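Local coordinates for protein tryptophane-5-halogenase (PDB 5UAO) that catalyses the FAD-dependent chlorination of tryptophan at indole carbon 5 during biosynthesis of the lanthipeptide NAI-107, at residues Val70-Val75 and Ser292-Tyr297; Thr100-Ile105 and Leu354-Leu359; Ala173-Asn178 and Trp285-Pro290; Arg106-Ser111 and Ala314-Gly319. All blocks are in the same frame, centred on the assembly; numbering follows the deposited sequence.

Interactions 1, 2 and 3 form one cluster beside the flavin, whereas interaction 4 lies toward the surface. The centres of interactions 1 and 3 are about 5 Å apart, and two backbone bonds join them: H294 O to I287 N at 2.8 Å and E72 O to M176 N at 2.9 Å. Interaction 2 has its centre about 9 Å from each of theirs. It shares the isoalloxazine with interaction 1, since G71 and V70 lie over one face of the ring system and S356 CB comes from the other side, at the N3 edge. Interaction 4 is centred about 17 Å from interaction 2, yet both use strand 104-108, and its F317 CG packs on L295 CD2 of interaction 1 at 3.6 Å.

Interaction 1: Val70-Val75 and Ser292-Tyr297; sequences VGEATV and SDHLGY. With FAD (flavin-adenine dinucleotide), chain E.
E72 and H294 meet with their side chains crossing at about a right angle, yet their flat ends lie nearly in one plane, the carboxylate and imidazole being 28° apart. H294 ND1 donates to E72 OE1 across 2.6 Å, with an N-H...O angle of 158°. The oxygen accepts through its syn lone pair and sits at the edge of the imidazole, close to the ring plane. An extended chain beyond CG (chi2 -177°) carries the carboxylate out from the loop to the histidine. The second oxygen, OE2, accepts from the backbone N of N178 at the start of helix 178-191, a setting that would tend to stabilise a negative charge on E72. The loop 70-75 follows strand 56-61 and is consistent with the strap of flavin-dependent tryptophan halogenases; H294 belongs to strand 293-299 of the large mixed sheet. On its other side the same loop hydrogen-bonds the flavin pyrimidine through A73. FAD N3 donates to A73 O at 2.7 Å, and A73 N donates to FAD O4 at 3.2 Å. G71 CA lies directly over FAD C4X at 3.3 Å; a CB on G71 would fall 2.4 Å from the ribityl oxygen FAD O2', consistent with the need for a glycine here. V70 CG1 comes down on the same face, 3.1 Å from FAD C7.

Interaction 2: Thr100-Ile105 and Leu354-Leu359; sequences TWKLGI and LESSGL. With FAD (flavin-adenine dinucleotide), chain E.
K102 NZ reaches to 2.9 Å from S356 OG, and two hydrogen bonds grip the same nitrogen: one to T74 O, the other to a water 2.9 Å away. That water in turn donates to E355 O at 2.9 Å, so the lysine is tied to segment 354-359 through a bridge as well as directly approached by it. Every torsion of the lysine is near 180° (chi1 180°), which gives the reach needed to span from strand 100-102. K102 and E355 probably correspond to the active-site lysine and glutamate of flavin-dependent tryptophan halogenases. The I105 CD1 methyl packs against two oxygens, L354 O at 3.4 Å and E355 OE1, its side chain slanting across that of E355, while E355 OE2 is bonded to H404 NE2. S356 CB approaches the N3 edge of the flavin obliquely, from the face opposite G71, 3.6 Å from FAD N3. At the early turn of helix 358-372, L359 N donates to FAD O2 at 2.7 Å, and a helix start placed there would be expected to polarise that carbonyl. L359 CD1 lies 3.5 Å from FAD O2, and CD2 packs on T74; an alanine here would probably keep the backbone bond but open a gap beside that oxygen and against T74. Helix 383-406 packs against L354 and E355, strand 274-279 meets K102 and I105, and helix 505-514 lies against T100 and W101.

Interaction 3: Ala173-Asn178 and Trp285-Pro290; sequences AYHMDN and WTIPTP
Strand 173-175, paired antiparallel with strand 100-102, meets the end of strand 282-288 of the large mixed sheet through H175. P288 CD sits over one face of the H175 ring in a CH-pi contact, 4.2 Å from the ring centroid and 23° off the normal. I287 CG2 approaches H175 CD2 obliquely at 3.6 Å, and P288 O lies 3.5 Å from H175 CB. With CG beside its backbone N (chi1 -57°), the ring is directed into this junction, where both nitrogens are engaged: ND1 with T100 OG1 and NE2 with T274 OG1. An alanine in its place is likely to leave those two hydroxyls without their imidazole mate and the P288 ring without a face to rest on. T289 CG2 packs loosely on D177 CB at 4.4 Å, and D177 OD2 N-caps helix 178-191 through R180 N. I287, about 4 Å from FAD, and P288 end the WxWxIP signature of flavin-dependent halogenases, whose second tryptophan, W285, lines the FAD pocket.

Interaction 4: Arg106-Ser111 and Ala314-Gly319; sequences RFEWGS and ARRFPG
Charge pairing carries this contact: E108 and R316 come from opposite directions and form a salt bridge, with E108 OE2 3.1 Å from R316 NH2. The carboxylate meets the guanidinium at its edge, near the guanidinium plane, but the two groups are turned 73° against each other, so this is not a flat, two-pronged pairing. Both oxygens crowd the same nitrogen, since E108 OE1 lies 3.2 Å from R316 NH2. A second salt bridge runs within the strand, from R106 NH1 to E108 OE1 at 3.6 Å. The carboxylate thus serves both arginines. Hydrogen bonding adds a neutral partner, T277 OG1, which engages E108 OE1 and would limit how freely the carboxylate turns, while the backbone O of E108 is bonded to T278 OG1. Within 314-319 the arginine packs on F317. R316 CG is anti to the backbone N (chi1 179°) and its chain bends at chi2 (68°), folding it back over F317, where CG stands 3.5 Å above the plane of the F317 ring and the ring's CZ lies 4.2 Å above the guanidinium plane, each offset toward the rim. F317 is the first residue to leave helical geometry after helix 306-316. With R316 exposed, the arrangement is a surface salt-bridge network of R106, E108 and R316, linking strand 104-108 to the end of that helix.

Interaction 1: Val70-Val75 and Ser292-Tyr297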
# COMPACT_ATOMS: atom_id res chain seq x y z
N VAL A 70 -27.85 8.72 -14.69
CA VAL A 70 -27.94 7.32 -14.26
C VAL A 70 -27.19 6.66 -13.08
O VAL A 70 -27.43 5.47 -12.84
CB VAL A 70 -27.64 6.50 -15.51
CG1 VAL A 70 -26.15 6.16 -15.60
CG2 VAL A 70 -28.56 5.31 -15.60
N GLY A 71 -26.33 7.33 -12.31
CA GLY A 71 -25.50 6.65 -11.27
C GLY A 71 -26.11 6.71 -9.85
O GLY A 71 -26.04 7.77 -9.18
N GLU A 72 -26.72 5.59 -9.40
CA GLU A 72 -27.58 5.60 -8.21
C GLU A 72 -27.15 4.75 -6.99
O GLU A 72 -27.66 4.99 -5.89
CB GLU A 72 -29.02 5.25 -8.61
CG GLU A 72 -29.61 6.35 -9.50
CD GLU A 72 -31.07 6.16 -9.91
OE1 GLU A 72 -31.55 5.03 -9.99
OE2 GLU A 72 -31.69 7.17 -10.19
N ALA A 73 -26.23 3.82 -7.14
CA ALA A 73 -25.81 3.01 -6.00
C ALA A 73 -24.41 3.44 -5.56
O ALA A 73 -23.61 3.82 -6.40
CB ALA A 73 -25.80 1.51 -6.33
N THR A 74 -24.10 3.30 -4.29
CA THR A 74 -22.79 3.70 -3.80
C THR A 74 -22.19 2.65 -2.89
O THR A 74 -22.70 1.52 -2.73
CB THR A 74 -22.83 5.09 -3.08
OG1 THR A 74 -23.63 5.02 -1.90
CG2 THR A 74 -23.52 6.09 -3.93
N VAL A 75 -21.07 3.01 -2.28
CA VAL A 75 -20.39 2.14 -1.30
C VAL A 75 -20.39 2.85 0.07
O VAL A 75 -20.63 4.07 0.15
CB VAL A 75 -18.94 1.79 -1.73
CG1 VAL A 75 -18.89 1.02 -3.02
CG2 VAL A 75 -18.05 3.02 -1.79
N SER A 292 -40.11 2.93 -6.78
CA SER A 292 -39.98 1.79 -7.69
C SER A 292 -38.53 1.22 -7.75
O SER A 292 -37.61 1.82 -7.23
CB SER A 292 -40.37 2.21 -9.09
OG SER A 292 -39.42 3.14 -9.58
N ASP A 293 -38.37 0.07 -8.38
CA ASP A 293 -37.07 -0.48 -8.72
C ASP A 293 -36.57 0.20 -10.01
O ASP A 293 -37.31 0.30 -10.99
CB ASP A 293 -37.12 -1.97 -8.88
CG ASP A 293 -37.14 -2.72 -7.55
OD1 ASP A 293 -36.70 -2.19 -6.52
OD2 ASP A 293 -37.46 -3.92 -7.56
N HIS A 294 -35.32 0.69 -9.96
CA HIS A 294 -34.63 1.24 -11.13
C HIS A 294 -33.70 0.15 -11.71
O HIS A 294 -32.87 -0.44 -11.03
CB HIS A 294 -33.86 2.46 -10.78
CG HIS A 294 -34.70 3.63 -10.43
ND1 HIS A 294 -34.17 4.89 -10.29
CD2 HIS A 294 -36.03 3.76 -10.22
CE1 HIS A 294 -35.14 5.76 -10.08
NE2 HIS A 294 -36.26 5.08 -9.93
N LEU A 295 -33.88 -0.12 -12.99
CA LEU A 295 -33.16 -1.20 -13.63
C LEU A 295 -32.30 -0.67 -14.79
O LEU A 295 -32.62 0.33 -15.43
CB LEU A 295 -34.17 -2.24 -14.14
CG LEU A 295 -34.58 -3.28 -13.14
CD1 LEU A 295 -35.46 -2.75 -12.06
CD2 LEU A 295 -35.38 -4.34 -13.88
N GLY A 296 -31.24 -1.43 -15.10
CA GLY A 296 -30.45 -1.17 -16.29
C GLY A 296 -29.74 -2.40 -16.81
O GLY A 296 -28.96 -3.05 -16.09
N TYR A 297 -30.02 -2.73 -18.05
CA TYR A 297 -29.34 -3.82 -18.76
C TYR A 297 -28.14 -3.25 -19.49
O TYR A 297 -28.23 -2.53 -20.48
CB TYR A 297 -30.32 -4.46 -19.73
CG TYR A 297 -29.82 -5.59 -20.53
CD1 TYR A 297 -28.57 -6.18 -20.31
CD2 TYR A 297 -30.67 -6.21 -21.47
CE1 TYR A 297 -28.15 -7.26 -21.06
CE2 TYR A 297 -30.26 -7.30 -22.18
CZ TYR A 297 -29.03 -7.84 -21.95
OH TYR A 297 -28.63 -8.94 -22.68
PA FAD E . -22.28 13.98 -16.60
O1A FAD E . -23.39 13.53 -15.65
O2A FAD E . -22.16 13.44 -18.04
O5B FAD E . -22.19 15.58 -16.61
C5B FAD E . -21.49 16.36 -17.56
C4B FAD E . -21.86 17.81 -17.31
O4B FAD E . -20.92 18.49 -18.16
C3B FAD E . -23.27 18.29 -17.72
O3B FAD E . -23.87 19.26 -16.72
C2B FAD E . -23.03 19.00 -19.06
O2B FAD E . -24.02 20.06 -19.40
C1B FAD E . -21.62 19.54 -18.84
N9A FAD E . -20.97 19.88 -20.13
C8A FAD E . -20.52 19.01 -21.07
N7A FAD E . -19.96 19.71 -22.10
C5A FAD E . -20.09 21.03 -21.80
C6A FAD E . -19.77 22.27 -22.49
N6A FAD E . -19.16 22.22 -23.72
N1A FAD E . -20.04 23.40 -21.87
C2A FAD E . -20.60 23.46 -20.64
N3A FAD E . -20.94 22.35 -19.98
C4A FAD E . -20.71 21.14 -20.51
N1 FAD E . -21.77 5.53 -10.45
C2 FAD E . -22.07 5.08 -9.19
O2 FAD E . -21.46 5.54 -8.17
N3 FAD E . -23.04 4.14 -8.98
C4 FAD E . -23.77 3.60 -9.98
O4 FAD E . -24.64 2.72 -9.68
C4X FAD E . -23.48 4.06 -11.38
N5 FAD E . -24.10 3.55 -12.48
C5X FAD E . -23.83 3.97 -13.73
C6 FAD E . -24.50 3.40 -14.81
C7 FAD E . -24.23 3.79 -16.11
C7M FAD E . -24.95 3.21 -17.29
C8 FAD E . -23.26 4.85 -16.36
C8M FAD E . -22.98 5.27 -17.79
C9 FAD E . -22.58 5.41 -15.29
C9A FAD E . -22.79 5.02 -13.97
N10 FAD E . -22.07 5.59 -12.86
C10 FAD E . -22.41 5.09 -11.56
C1' FAD E . -21.09 6.71 -12.92
C2' FAD E . -21.95 7.97 -12.41
O2' FAD E . -23.08 7.91 -13.26
C3' FAD E . -21.79 9.52 -12.61
O3' FAD E . -22.92 10.44 -12.40
C4' FAD E . -21.81 9.79 -14.09
O4' FAD E . -21.81 8.55 -14.85
C5' FAD E . -20.71 10.82 -14.32
O5' FAD E . -21.08 12.07 -13.80
P FAD E . -20.34 13.33 -14.54
O1P FAD E . -18.91 13.04 -14.70
O2P FAD E . -20.75 14.48 -13.63
O3P FAD E . -20.82 13.50 -16.03

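Interaction 2: Thr100-Ile105 and Leu354-Leu359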
# COMPACT_ATOMS: atom_id res chain seq x y z
N THR A 100 -32.59 4.83 -0.09
CA THR A 100 -32.67 3.50 0.47
C THR A 100 -31.29 2.94 0.80
O THR A 100 -30.23 3.58 0.55
CB THR A 100 -33.36 2.53 -0.48
OG1 THR A 100 -32.66 2.55 -1.68
CG2 THR A 100 -34.76 2.99 -0.73
N TRP A 101 -31.29 1.76 1.39
CA TRP A 101 -30.13 1.22 1.98
C TRP A 101 -29.61 0.05 1.17
O TRP A 101 -30.39 -0.80 0.71
CB TRP A 101 -30.33 0.77 3.43
CG TRP A 101 -30.60 1.89 4.39
CD1 TRP A 101 -30.32 3.22 4.26
CD2 TRP A 101 -31.28 1.74 5.63
NE1 TRP A 101 -30.80 3.92 5.40
CE2 TRP A 101 -31.39 3.02 6.23
CE3 TRP A 101 -31.81 0.63 6.29
CZ2 TRP A 101 -31.98 3.21 7.50
CZ3 TRP A 101 -32.38 0.83 7.54
CH2 TRP A 101 -32.46 2.11 8.13
N LYS A 102 -28.30 0.01 1.10
CA LYS A 102 -27.57 -1.08 0.36
C LYS A 102 -26.60 -1.77 1.33
O LYS A 102 -25.66 -1.17 1.82
CB LYS A 102 -26.86 -0.47 -0.81
CG LYS A 102 -26.08 -1.47 -1.63
CD LYS A 102 -25.08 -0.76 -2.54
CE LYS A 102 -24.26 -1.76 -3.32
NZ LYS A 102 -23.19 -1.05 -4.05
N LEU A 103 -26.92 -3.01 1.70
CA LEU A 103 -26.15 -3.83 2.60
C LEU A 103 -25.10 -4.61 1.81
O LEU A 103 -24.13 -5.19 2.38
CB LEU A 103 -27.08 -4.85 3.30
CG LEU A 103 -28.15 -4.28 4.23
CD1 LEU A 103 -28.89 -5.35 4.97
CD2 LEU A 103 -27.49 -3.34 5.20
N GLY A 104 -25.30 -4.60 0.51
CA GLY A 104 -24.39 -5.26 -0.42
C GLY A 104 -25.01 -5.45 -1.79
O GLY A 104 -25.94 -4.74 -2.18
N ILE A 105 -24.40 -6.37 -2.55
CA ILE A 105 -24.88 -6.73 -3.86
C ILE A 105 -25.29 -8.22 -3.84
O ILE A 105 -24.54 -9.10 -3.37
CB ILE A 105 -23.80 -6.54 -4.94
CG1 ILE A 105 -23.35 -5.09 -5.02
CG2 ILE A 105 -24.31 -7.08 -6.25
CD1 ILE A 105 -22.16 -4.78 -5.90
N LEU A 354 -20.84 -2.33 -12.21
CA LEU A 354 -21.01 -3.62 -11.50
C LEU A 354 -20.65 -3.64 -9.96
O LEU A 354 -21.12 -4.46 -9.12
CB LEU A 354 -20.24 -4.66 -12.32
CG LEU A 354 -20.48 -6.14 -12.15
CD1 LEU A 354 -21.93 -6.55 -12.23
CD2 LEU A 354 -19.69 -6.80 -13.28
N GLU A 355 -19.77 -2.77 -9.57
CA GLU A 355 -19.40 -2.64 -8.11
C GLU A 355 -19.65 -1.25 -7.52
O GLU A 355 -19.09 -0.90 -6.46
CB GLU A 355 -17.94 -3.06 -7.94
CG GLU A 355 -17.75 -4.56 -8.09
CD GLU A 355 -18.16 -5.35 -6.86
OE1 GLU A 355 -18.54 -4.70 -5.84
OE2 GLU A 355 -18.21 -6.60 -6.94
N SER A 356 -20.44 -0.45 -8.24
CA SER A 356 -20.63 1.02 -8.02
C SER A 356 -19.46 1.79 -7.47
O SER A 356 -19.46 2.31 -6.37
CB SER A 356 -21.85 1.32 -7.17
OG SER A 356 -21.99 0.38 -6.21
N SER A 357 -18.42 1.81 -8.25
CA SER A 357 -17.25 2.55 -7.92
C SER A 357 -17.29 4.00 -8.45
O SER A 357 -16.41 4.74 -8.14
CB SER A 357 -16.07 1.86 -8.60
OG SER A 357 -16.42 1.53 -9.91
N GLY A 358 -18.27 4.39 -9.27
CA GLY A 358 -18.25 5.73 -9.90
C GLY A 358 -18.15 6.89 -8.91
O GLY A 358 -17.21 7.70 -8.99
N LEU A 359 -19.11 6.95 -7.99
CA LEU A 359 -19.19 7.98 -6.95
C LEU A 359 -17.99 7.91 -5.98
O LEU A 359 -17.45 8.93 -5.53
CB LEU A 359 -20.50 7.92 -6.20
CG LEU A 359 -21.59 8.92 -6.69
CD1 LEU A 359 -21.61 9.06 -8.14
CD2 LEU A 359 -23.01 8.59 -6.26
PA FAD E . -22.28 13.98 -16.60
O1A FAD E . -23.39 13.53 -15.65
O2A FAD E . -22.16 13.44 -18.04
O5B FAD E . -22.19 15.58 -16.61
C5B FAD E . -21.49 16.36 -17.56
C4B FAD E . -21.86 17.81 -17.31
O4B FAD E . -20.92 18.49 -18.16
C3B FAD E . -23.27 18.29 -17.72
O3B FAD E . -23.87 19.26 -16.72
C2B FAD E . -23.03 19.00 -19.06
O2B FAD E . -24.02 20.06 -19.40
C1B FAD E . -21.62 19.54 -18.84
N9A FAD E . -20.97 19.88 -20.13
C8A FAD E . -20.52 19.01 -21.07
N7A FAD E . -19.96 19.71 -22.10
C5A FAD E . -20.09 21.03 -21.80
C6A FAD E . -19.77 22.27 -22.49
N6A FAD E . -19.16 22.22 -23.72
N1A FAD E . -20.04 23.40 -21.87
C2A FAD E . -20.60 23.46 -20.64
N3A FAD E . -20.94 22.35 -19.98
C4A FAD E . -20.71 21.14 -20.51
N1 FAD E . -21.77 5.53 -10.45
C2 FAD E . -22.07 5.08 -9.19
O2 FAD E . -21.46 5.54 -8.17
N3 FAD E . -23.04 4.14 -8.98
C4 FAD E . -23.77 3.60 -9.98
O4 FAD E . -24.64 2.72 -9.68
C4X FAD E . -23.48 4.06 -11.38
N5 FAD E . -24.10 3.55 -12.48
C5X FAD E . -23.83 3.97 -13.73
C6 FAD E . -24.50 3.40 -14.81
C7 FAD E . -24.23 3.79 -16.11
C7M FAD E . -24.95 3.21 -17.29
C8 FAD E . -23.26 4.85 -16.36
C8M FAD E . -22.98 5.27 -17.79
C9 FAD E . -22.58 5.41 -15.29
C9A FAD E . -22.79 5.02 -13.97
N10 FAD E . -22.07 5.59 -12.86
C10 FAD E . -22.41 5.09 -11.56
C1' FAD E . -21.09 6.71 -12.92
C2' FAD E . -21.95 7.97 -12.41
O2' FAD E . -23.08 7.91 -13.26
C3' FAD E . -21.79 9.52 -12.61
O3' FAD E . -22.92 10.44 -12.40
C4' FAD E . -21.81 9.79 -14.09
O4' FAD E . -21.81 8.55 -14.85
C5' FAD E . -20.71 10.82 -14.32
O5' FAD E . -21.08 12.07 -13.80
P FAD E . -20.34 13.33 -14.54
O1P FAD E . -18.91 13.04 -14.70
O2P FAD E . -20.75 14.48 -13.63
O3P FAD E . -20.82 13.50 -16.03
O HOH W 1 -20.49 -2.07 -4.19

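Interaction 3: Ala173-Asn178 and Trp285-Pro290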
# COMPACT_ATOMS: atom_id res chain seq x y z
N ALA A 173 -24.42 1.40 2.53
CA ALA A 173 -24.37 2.49 1.58
C ALA A 173 -25.78 2.88 1.19
O ALA A 173 -26.77 2.37 1.75
CB ALA A 173 -23.59 2.09 0.36
N TYR A 174 -25.86 3.90 0.34
CA TYR A 174 -27.13 4.39 -0.10
C TYR A 174 -27.41 3.98 -1.54
O TYR A 174 -26.51 3.91 -2.41
CB TYR A 174 -27.15 5.90 -0.08
CG TYR A 174 -27.03 6.58 1.29
CD1 TYR A 174 -27.76 6.13 2.39
CD2 TYR A 174 -26.27 7.74 1.44
CE1 TYR A 174 -27.65 6.76 3.62
CE2 TYR A 174 -26.20 8.42 2.68
CZ TYR A 174 -26.89 7.91 3.76
OH TYR A 174 -26.84 8.58 4.99
N HIS A 175 -28.69 3.87 -1.81
CA HIS A 175 -29.21 4.03 -3.19
C HIS A 175 -29.96 5.37 -3.23
O HIS A 175 -30.77 5.70 -2.31
CB HIS A 175 -30.20 2.93 -3.56
CG HIS A 175 -29.71 1.54 -3.45
ND1 HIS A 175 -30.32 0.61 -2.63
CD2 HIS A 175 -28.77 0.84 -4.14
CE1 HIS A 175 -29.72 -0.56 -2.75
NE2 HIS A 175 -28.80 -0.45 -3.69
N MET A 176 -29.70 6.15 -4.27
CA MET A 176 -30.17 7.55 -4.39
C MET A 176 -30.70 7.83 -5.80
O MET A 176 -29.97 7.70 -6.80
CB MET A 176 -29.06 8.55 -4.07
CG MET A 176 -28.41 8.34 -2.72
SD MET A 176 -26.86 9.23 -2.55
CE MET A 176 -25.84 8.36 -3.72
N ASP A 177 -31.97 8.19 -5.88
CA ASP A 177 -32.56 8.70 -7.10
C ASP A 177 -31.76 9.84 -7.63
O ASP A 177 -31.54 10.84 -6.94
CB ASP A 177 -33.99 9.16 -6.83
CG ASP A 177 -34.65 9.69 -8.06
OD1 ASP A 177 -35.16 8.82 -8.78
OD2 ASP A 177 -34.66 10.94 -8.30
N ASN A 178 -31.28 9.70 -8.86
CA ASN A 178 -30.39 10.65 -9.40
C ASN A 178 -30.93 12.04 -9.59
O ASN A 178 -30.22 13.01 -9.32
CB ASN A 178 -29.82 10.20 -10.75
CG ASN A 178 -28.59 10.96 -11.05
OD1 ASN A 178 -27.58 10.85 -10.32
ND2 ASN A 178 -28.66 11.83 -12.06
N TRP A 285 -28.83 -4.43 -13.58
CA TRP A 285 -28.92 -3.97 -12.16
C TRP A 285 -30.34 -3.77 -11.78
O TRP A 285 -31.17 -3.42 -12.64
CB TRP A 285 -28.14 -2.68 -11.92
CG TRP A 285 -28.73 -1.36 -12.40
CD1 TRP A 285 -29.76 -0.66 -11.84
CD2 TRP A 285 -28.24 -0.56 -13.47
NE1 TRP A 285 -29.97 0.52 -12.53
CE2 TRP A 285 -29.00 0.62 -13.50
CE3 TRP A 285 -27.24 -0.71 -14.39
CZ2 TRP A 285 -28.79 1.63 -14.44
CZ3 TRP A 285 -27.00 0.32 -15.31
CH2 TRP A 285 -27.79 1.42 -15.37
N THR A 286 -30.59 -3.91 -10.48
CA THR A 286 -31.84 -3.54 -9.85
C THR A 286 -31.50 -2.74 -8.59
O THR A 286 -30.90 -3.30 -7.64
CB THR A 286 -32.69 -4.76 -9.43
OG1 THR A 286 -33.02 -5.58 -10.56
CG2 THR A 286 -34.02 -4.30 -8.82
N ILE A 287 -31.84 -1.45 -8.62
CA ILE A 287 -31.53 -0.49 -7.56
C ILE A 287 -32.88 0.03 -7.01
O ILE A 287 -33.55 0.82 -7.70
CB ILE A 287 -30.63 0.66 -8.11
CG1 ILE A 287 -29.24 0.12 -8.43
CG2 ILE A 287 -30.57 1.81 -7.12
CD1 ILE A 287 -28.36 1.07 -9.22
N PRO A 288 -33.27 -0.39 -5.79
CA PRO A 288 -34.54 0.10 -5.19
C PRO A 288 -34.52 1.58 -4.85
O PRO A 288 -33.53 2.06 -4.28
CB PRO A 288 -34.61 -0.72 -3.90
CG PRO A 288 -33.99 -2.00 -4.30
CD PRO A 288 -32.79 -1.58 -5.08
N THR A 289 -35.58 2.29 -5.22
CA THR A 289 -35.91 3.62 -4.64
C THR A 289 -37.26 3.48 -3.91
O THR A 289 -37.91 2.43 -4.04
CB THR A 289 -35.97 4.75 -5.68
OG1 THR A 289 -37.14 4.58 -6.48
CG2 THR A 289 -34.74 4.79 -6.55
N PRO A 290 -37.68 4.50 -3.12
CA PRO A 290 -38.97 4.26 -2.42
C PRO A 290 -40.15 4.10 -3.39
O PRO A 290 -41.03 3.30 -3.13
CB PRO A 290 -39.12 5.48 -1.47
CG PRO A 290 -37.68 5.93 -1.24
CD PRO A 290 -36.99 5.69 -2.59
O HOH W 2 -33.19 5.39 -3.52

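Interaction 4: Arg106-Ser111 and Ala314-Gly319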
# COMPACT_ATOMS: atom_id res chain seq x y z
N ARG A 106 -26.50 -8.46 -4.32
CA ARG A 106 -26.93 -9.78 -4.66
C ARG A 106 -26.61 -10.15 -6.09
O ARG A 106 -27.24 -9.64 -7.05
CB ARG A 106 -28.43 -9.90 -4.47
CG ARG A 106 -28.96 -11.30 -4.62
CD ARG A 106 -30.47 -11.45 -4.38
NE ARG A 106 -30.70 -12.84 -4.72
CZ ARG A 106 -31.07 -13.30 -5.92
NH1 ARG A 106 -31.43 -12.49 -6.91
NH2 ARG A 106 -31.13 -14.60 -6.10
N PHE A 107 -25.82 -11.19 -6.22
CA PHE A 107 -25.31 -11.63 -7.51
C PHE A 107 -26.05 -12.87 -8.04
O PHE A 107 -25.84 -13.98 -7.52
CB PHE A 107 -23.82 -11.95 -7.36
CG PHE A 107 -22.89 -10.78 -7.45
CD1 PHE A 107 -22.62 -10.21 -8.68
CD2 PHE A 107 -22.28 -10.25 -6.31
CE1 PHE A 107 -21.80 -9.11 -8.80
CE2 PHE A 107 -21.43 -9.17 -6.43
CZ PHE A 107 -21.21 -8.58 -7.67
N GLU A 108 -26.93 -12.68 -9.04
CA GLU A 108 -27.53 -13.83 -9.74
C GLU A 108 -26.55 -14.12 -10.90
O GLU A 108 -26.63 -13.60 -12.00
CB GLU A 108 -28.91 -13.61 -10.32
CG GLU A 108 -29.87 -12.91 -9.45
CD GLU A 108 -31.25 -12.95 -10.13
OE1 GLU A 108 -31.84 -11.85 -10.41
OE2 GLU A 108 -31.66 -14.10 -10.50
N TRP A 109 -25.59 -14.95 -10.56
CA TRP A 109 -24.32 -14.95 -11.22
C TRP A 109 -23.59 -16.24 -10.90
O TRP A 109 -23.65 -16.72 -9.77
CB TRP A 109 -23.51 -13.78 -10.62
CG TRP A 109 -22.41 -13.19 -11.48
CD1 TRP A 109 -21.10 -13.62 -11.60
CD2 TRP A 109 -22.49 -11.97 -12.26
NE1 TRP A 109 -20.39 -12.77 -12.45
CE2 TRP A 109 -21.22 -11.76 -12.86
CE3 TRP A 109 -23.51 -11.08 -12.55
CZ2 TRP A 109 -20.98 -10.68 -13.69
CZ3 TRP A 109 -23.26 -9.99 -13.34
CH2 TRP A 109 -22.02 -9.80 -13.93
N GLY A 110 -22.82 -16.74 -11.87
CA GLY A 110 -22.15 -17.99 -11.71
C GLY A 110 -23.09 -19.19 -11.78
O GLY A 110 -24.29 -19.05 -12.14
N SER A 111 -22.55 -20.35 -11.50
CA SER A 111 -23.29 -21.58 -11.74
C SER A 111 -24.15 -22.04 -10.60
O SER A 111 -24.97 -22.94 -10.81
CB SER A 111 -22.37 -22.69 -12.25
OG SER A 111 -21.40 -23.02 -11.27
N ALA A 314 -37.47 -6.90 -20.85
CA ALA A 314 -38.90 -7.07 -20.61
C ALA A 314 -39.30 -8.55 -20.48
O ALA A 314 -40.19 -8.87 -19.70
CB ALA A 314 -39.74 -6.34 -21.65
N ARG A 315 -38.62 -9.47 -21.15
CA ARG A 315 -38.87 -10.85 -20.83
C ARG A 315 -38.46 -11.21 -19.42
O ARG A 315 -39.18 -11.96 -18.73
CB ARG A 315 -38.21 -11.82 -21.84
CG ARG A 315 -38.91 -11.83 -23.21
CD ARG A 315 -38.40 -12.95 -24.14
NE ARG A 315 -36.95 -12.86 -24.42
CZ ARG A 315 -36.41 -12.07 -25.37
NH1 ARG A 315 -37.17 -11.33 -26.13
NH2 ARG A 315 -35.09 -12.06 -25.59
N ARG A 316 -37.26 -10.76 -19.01
CA ARG A 316 -36.70 -11.18 -17.76
C ARG A 316 -37.40 -10.47 -16.56
O ARG A 316 -37.47 -11.03 -15.47
CB ARG A 316 -35.18 -10.94 -17.75
CG ARG A 316 -34.51 -11.35 -16.47
CD ARG A 316 -34.51 -12.86 -16.24
NE ARG A 316 -33.88 -13.19 -14.96
CZ ARG A 316 -34.39 -12.90 -13.75
NH1 ARG A 316 -35.55 -12.25 -13.59
NH2 ARG A 316 -33.73 -13.27 -12.64
N PHE A 317 -37.87 -9.26 -16.79
CA PHE A 317 -38.43 -8.36 -15.75
C PHE A 317 -39.76 -7.79 -16.28
O PHE A 317 -39.90 -6.58 -16.54
CB PHE A 317 -37.48 -7.23 -15.44
CG PHE A 317 -36.15 -7.68 -14.91
CD1 PHE A 317 -36.00 -8.07 -13.59
CD2 PHE A 317 -35.03 -7.75 -15.75
CE1 PHE A 317 -34.76 -8.50 -13.07
CE2 PHE A 317 -33.77 -8.14 -15.22
CZ PHE A 317 -33.65 -8.52 -13.88
N PRO A 318 -40.77 -8.65 -16.37
CA PRO A 318 -42.03 -8.24 -17.01
C PRO A 318 -42.65 -7.07 -16.32
O PRO A 318 -42.70 -7.02 -15.09
CB PRO A 318 -42.92 -9.49 -16.84
CG PRO A 318 -41.96 -10.61 -16.77
CD PRO A 318 -40.84 -10.05 -15.90
N GLY A 319 -43.05 -6.11 -17.11
CA GLY A 319 -43.62 -4.85 -16.62
C GLY A 319 -42.67 -3.70 -16.63
O GLY A 319 -43.05 -2.59 -16.32